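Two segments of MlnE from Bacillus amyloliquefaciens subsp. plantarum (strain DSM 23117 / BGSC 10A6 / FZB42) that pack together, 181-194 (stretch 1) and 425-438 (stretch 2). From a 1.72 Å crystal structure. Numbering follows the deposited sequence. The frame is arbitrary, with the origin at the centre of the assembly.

Stretch 1 181-194: EGEVQPIYNAVESF
Stretch 2 425-438: NGCMDGFTQYRSMK

Residues 186-194 and 425-437 are helical, and their axes approach to 7.9 Å with N-to-C directions 140° apart, so the register runs in reverse: the CA atoms of Ala190 and Gly426 lie 4.8 Å apart, those of Pro186 and Gly430 4.5 Å, those of Val184 and Tyr434 6.2 Å and those of Gly182 and Met437 7.5 Å. The first helix is preceded by an extended segment, Glu183 (phi/psi -120/165) and Val184 (-134/150), with Gln185 (-133/74) as N-cap residue; Gly182 adopts 88/-3.

Two glycines permit the close backbone approach. An ideal CB on Gly426 would point toward stretch 1 and lie 2.6 Å from Ser193 OG, a clash; one on Gly430 would be tight, 3.3 Å from Pro186 CA. Ala190 CB packs on the opposing backbone, 3.6 Å from Gly426 C and 3.4 Å from Cys427 N, and Pro186 CB lies 3.9 Å from Gly430 C and 3.8 Å from Phe431 N.

Apolar side chains extend this packing. Cys427 (chi1 t) places CB 3.9 Å from Ala190 CB and SG 4.1 Å from Ile187 CG1 (Ile187 is mt). Pro186, with C-gamma exo pucker, meets the edge of the Phe431 ring (chi1 t, chi2 72°), CG to CD1 4.3 Å. Val184 (m) directs CG2 to 3.9 Å from Tyr434 CB (Tyr434 chi1 t, chi2 -88°) and 3.8 Å from Met437 CE, and CG1 to 3.7 Å from Gln433 CB. Met437 is ttp, its SD 3.3 Å from Gly182 O.

No direct hydrogen bond joins the stretches. Water 1 lies between them, within hydrogen-bonding reach of Gln433 OE1 (2.8 Å from the water O; Gln433 mt, chi3 50°) and, more weakly, of Glu183 O (3.3 Å from the water O).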

# COMPACT_ATOMS: atom_id res chain seq x y z
N GLU A 181 -13.66 4.60 -14.53
CA GLU A 181 -14.41 3.35 -14.52
C GLU A 181 -13.69 2.34 -15.38
O GLU A 181 -13.25 2.67 -16.43
CB GLU A 181 -15.84 3.61 -15.02
CG GLU A 181 -16.70 2.37 -15.05
CD GLU A 181 -18.13 2.72 -15.43
OE1 GLU A 181 -18.41 3.89 -15.77
OE2 GLU A 181 -18.99 1.82 -15.32
N GLY A 182 -13.46 1.13 -14.86
CA GLY A 182 -12.79 0.07 -15.60
C GLY A 182 -11.27 0.10 -15.45
O GLY A 182 -10.61 -0.80 -15.90
N GLU A 183 -10.73 1.10 -14.74
CA GLU A 183 -9.30 1.25 -14.56
C GLU A 183 -8.91 1.22 -13.10
O GLU A 183 -9.74 1.45 -12.21
CB GLU A 183 -8.85 2.58 -15.17
CG GLU A 183 -9.28 2.75 -16.60
CD GLU A 183 -8.54 1.92 -17.65
OE1 GLU A 183 -7.37 1.45 -17.45
OE2 GLU A 183 -9.17 1.77 -18.75
N VAL A 184 -7.61 1.03 -12.87
CA VAL A 184 -7.07 0.96 -11.52
C VAL A 184 -5.82 1.82 -11.41
O VAL A 184 -5.07 1.98 -12.35
CB VAL A 184 -6.72 -0.51 -11.16
CG1 VAL A 184 -7.99 -1.33 -11.18
CG2 VAL A 184 -5.67 -1.08 -12.11
N GLN A 185 -5.58 2.34 -10.21
CA GLN A 185 -4.41 3.17 -9.90
C GLN A 185 -3.73 2.70 -8.58
O GLN A 185 -3.87 3.35 -7.53
CB GLN A 185 -4.83 4.61 -9.79
CG GLN A 185 -5.25 5.26 -11.10
CD GLN A 185 -4.10 5.62 -12.04
OE1 GLN A 185 -3.06 4.98 -12.05
NE2 GLN A 185 -4.33 6.62 -12.87
N PRO A 186 -3.04 1.56 -8.63
CA PRO A 186 -2.43 0.99 -7.41
C PRO A 186 -1.41 1.87 -6.78
O PRO A 186 -1.37 1.95 -5.58
CB PRO A 186 -1.80 -0.32 -7.88
CG PRO A 186 -2.22 -0.53 -9.27
CD PRO A 186 -2.88 0.70 -9.81
N ILE A 187 -0.64 2.57 -7.59
CA ILE A 187 0.37 3.50 -7.08
C ILE A 187 -0.30 4.74 -6.49
O ILE A 187 -0.14 5.07 -5.28
CB ILE A 187 1.40 3.84 -8.15
CG1 ILE A 187 2.24 2.64 -8.42
CG2 ILE A 187 2.29 4.99 -7.74
CD1 ILE A 187 3.26 2.79 -9.54
N TYR A 188 -1.17 5.38 -7.27
CA TYR A 188 -1.72 6.61 -6.75
C TYR A 188 -2.62 6.38 -5.53
O TYR A 188 -2.63 7.19 -4.61
CB TYR A 188 -2.47 7.37 -7.83
CG TYR A 188 -1.68 7.83 -8.99
CD1 TYR A 188 -0.37 8.16 -8.87
CD2 TYR A 188 -2.28 8.03 -10.24
CE1 TYR A 188 0.36 8.64 -9.95
CE2 TYR A 188 -1.57 8.52 -11.31
CZ TYR A 188 -0.25 8.85 -11.18
OH TYR A 188 0.49 9.38 -12.23
N ASN A 189 -3.34 5.26 -5.51
CA ASN A 189 -4.23 4.92 -4.39
C ASN A 189 -3.41 4.65 -3.07
O ASN A 189 -3.82 5.01 -1.98
CB ASN A 189 -5.03 3.65 -4.81
CG ASN A 189 -5.84 3.08 -3.68
OD1 ASN A 189 -5.48 2.02 -3.14
ND2 ASN A 189 -6.85 3.77 -3.28
N ALA A 190 -2.20 4.15 -3.24
CA ALA A 190 -1.32 3.82 -2.08
C ALA A 190 -0.81 5.06 -1.32
O ALA A 190 -0.42 4.98 -0.15
CB ALA A 190 -0.19 2.91 -2.49
N VAL A 191 -0.86 6.22 -1.95
CA VAL A 191 -0.46 7.44 -1.28
C VAL A 191 -1.16 7.73 0.00
O VAL A 191 -0.55 8.28 0.88
CB VAL A 191 -0.59 8.63 -2.25
CG1 VAL A 191 -0.37 9.96 -1.57
CG2 VAL A 191 0.35 8.45 -3.44
N GLU A 192 -2.41 7.31 0.13
CA GLU A 192 -3.15 7.48 1.33
C GLU A 192 -2.37 6.93 2.56
O GLU A 192 -2.36 7.57 3.60
CB GLU A 192 -4.48 6.75 1.24
CG GLU A 192 -5.31 6.85 2.52
CD GLU A 192 -6.32 5.69 2.67
OE1 GLU A 192 -6.27 4.71 1.87
OE2 GLU A 192 -7.15 5.77 3.60
N SER A 193 -1.74 5.76 2.40
CA SER A 193 -0.97 5.10 3.49
C SER A 193 0.23 5.96 3.86
O SER A 193 0.49 6.16 5.00
CB SER A 193 -0.46 3.77 2.99
OG SER A 193 -1.49 2.92 2.60
N PHE A 194 0.89 6.59 2.87
CA PHE A 194 1.98 7.55 3.11
C PHE A 194 1.44 8.77 3.88
O PHE A 194 2.03 9.19 4.88
CB PHE A 194 2.58 7.94 1.74
CG PHE A 194 3.68 8.91 1.80
CD1 PHE A 194 4.99 8.47 2.01
CD2 PHE A 194 3.44 10.26 1.60
CE1 PHE A 194 6.02 9.37 2.10
CE2 PHE A 194 4.47 11.17 1.67
CZ PHE A 194 5.76 10.71 1.93
N ASN A 425 3.29 -1.38 1.00
CA ASN A 425 2.36 -2.40 1.30
C ASN A 425 0.99 -2.01 0.72
O ASN A 425 0.30 -2.85 0.14
CB ASN A 425 2.31 -2.65 2.79
CG ASN A 425 3.51 -3.51 3.24
OD1 ASN A 425 3.60 -4.68 2.90
ND2 ASN A 425 4.47 -2.89 3.92
N GLY A 426 0.64 -0.72 0.82
CA GLY A 426 -0.64 -0.24 0.32
C GLY A 426 -0.73 -0.41 -1.19
O GLY A 426 -1.82 -0.65 -1.73
N CYS A 427 0.42 -0.33 -1.85
CA CYS A 427 0.50 -0.57 -3.27
C CYS A 427 0.12 -2.04 -3.65
O CYS A 427 -0.68 -2.23 -4.57
CB CYS A 427 1.82 -0.14 -3.77
SG CYS A 427 1.91 -0.28 -5.53
N MET A 428 0.60 -3.03 -2.92
CA MET A 428 0.13 -4.39 -3.10
C MET A 428 -1.34 -4.54 -2.89
O MET A 428 -2.00 -5.27 -3.62
CB MET A 428 0.88 -5.37 -2.17
CG MET A 428 2.36 -5.33 -2.39
SD MET A 428 3.35 -6.66 -1.71
CE MET A 428 2.95 -6.58 0.04
N ASP A 429 -1.87 -3.91 -1.84
CA ASP A 429 -3.26 -3.98 -1.54
C ASP A 429 -4.13 -3.52 -2.77
O ASP A 429 -5.12 -4.20 -3.12
CB ASP A 429 -3.65 -3.14 -0.34
CG ASP A 429 -2.90 -3.50 0.95
OD1 ASP A 429 -2.34 -4.60 1.06
OD2 ASP A 429 -2.95 -2.66 1.87
N GLY A 430 -3.75 -2.41 -3.39
CA GLY A 430 -4.41 -1.91 -4.59
C GLY A 430 -4.12 -2.74 -5.85
O GLY A 430 -5.00 -2.88 -6.74
N PHE A 431 -2.97 -3.40 -5.89
CA PHE A 431 -2.59 -4.17 -7.04
C PHE A 431 -3.51 -5.37 -7.25
O PHE A 431 -3.61 -5.91 -8.37
CB PHE A 431 -1.12 -4.60 -6.97
CG PHE A 431 -0.61 -5.22 -8.26
CD1 PHE A 431 -0.39 -4.43 -9.39
CD2 PHE A 431 -0.39 -6.59 -8.35
CE1 PHE A 431 0.06 -5.01 -10.59
CE2 PHE A 431 0.12 -7.15 -9.52
CZ PHE A 431 0.33 -6.38 -10.65
N THR A 432 -4.16 -5.82 -6.17
CA THR A 432 -5.10 -6.89 -6.26
C THR A 432 -6.17 -6.54 -7.34
O THR A 432 -6.66 -7.45 -8.06
CB THR A 432 -5.89 -7.13 -4.97
OG1 THR A 432 -6.54 -5.93 -4.61
CG2 THR A 432 -5.00 -7.61 -3.80
N GLN A 433 -6.54 -5.27 -7.46
CA GLN A 433 -7.57 -4.87 -8.44
C GLN A 433 -7.05 -4.95 -9.86
O GLN A 433 -7.84 -5.10 -10.77
CB GLN A 433 -7.98 -3.44 -8.18
CG GLN A 433 -8.76 -3.29 -6.89
CD GLN A 433 -9.31 -1.84 -6.79
OE1 GLN A 433 -9.95 -1.32 -7.75
NE2 GLN A 433 -9.01 -1.17 -5.67
N TYR A 434 -5.74 -4.79 -10.07
CA TYR A 434 -5.16 -4.92 -11.36
C TYR A 434 -5.26 -6.36 -11.81
O TYR A 434 -5.59 -6.68 -12.96
CB TYR A 434 -3.71 -4.42 -11.36
CG TYR A 434 -2.95 -4.57 -12.68
CD1 TYR A 434 -2.24 -5.75 -12.99
CD2 TYR A 434 -2.95 -3.54 -13.62
CE1 TYR A 434 -1.53 -5.88 -14.17
CE2 TYR A 434 -2.27 -3.68 -14.83
CZ TYR A 434 -1.57 -4.85 -15.11
OH TYR A 434 -0.86 -4.95 -16.29
N ARG A 435 -4.93 -7.28 -10.92
CA ARG A 435 -4.97 -8.70 -11.29
C ARG A 435 -6.40 -9.12 -11.67
O ARG A 435 -6.60 -9.90 -12.58
CB ARG A 435 -4.42 -9.58 -10.15
CG ARG A 435 -2.96 -9.30 -9.90
CD ARG A 435 -2.31 -10.44 -9.14
NE ARG A 435 -1.80 -11.45 -10.08
CZ ARG A 435 -2.18 -12.70 -10.14
NH1 ARG A 435 -3.16 -13.16 -9.37
NH2 ARG A 435 -1.59 -13.48 -10.97
N SER A 436 -7.37 -8.60 -10.93
CA SER A 436 -8.77 -8.80 -11.18
C SER A 436 -9.14 -8.24 -12.55
O SER A 436 -9.85 -8.86 -13.33
CB SER A 436 -9.52 -8.05 -10.07
OG SER A 436 -10.83 -8.38 -10.18
N MET A 437 -8.78 -6.97 -12.77
CA MET A 437 -9.10 -6.29 -14.02
C MET A 437 -8.58 -7.09 -15.21
O MET A 437 -9.24 -7.20 -16.24
CB MET A 437 -8.47 -4.89 -14.05
CG MET A 437 -8.56 -4.13 -15.39
SD MET A 437 -7.79 -2.48 -15.32
CE MET A 437 -6.08 -2.88 -15.47
N LYS A 438 -7.41 -7.69 -15.05
CA LYS A 438 -6.79 -8.40 -16.14
C LYS A 438 -7.29 -9.85 -16.24
O LYS A 438 -6.84 -10.56 -17.08
CB LYS A 438 -5.25 -8.37 -16.02
CG LYS A 438 -4.59 -7.06 -16.26
CD LYS A 438 -5.03 -6.40 -17.56
CE LYS A 438 -4.18 -5.18 -17.73
NZ LYS A 438 -4.67 -4.25 -18.75
O HOH W 1 -9.96 1.24 -8.88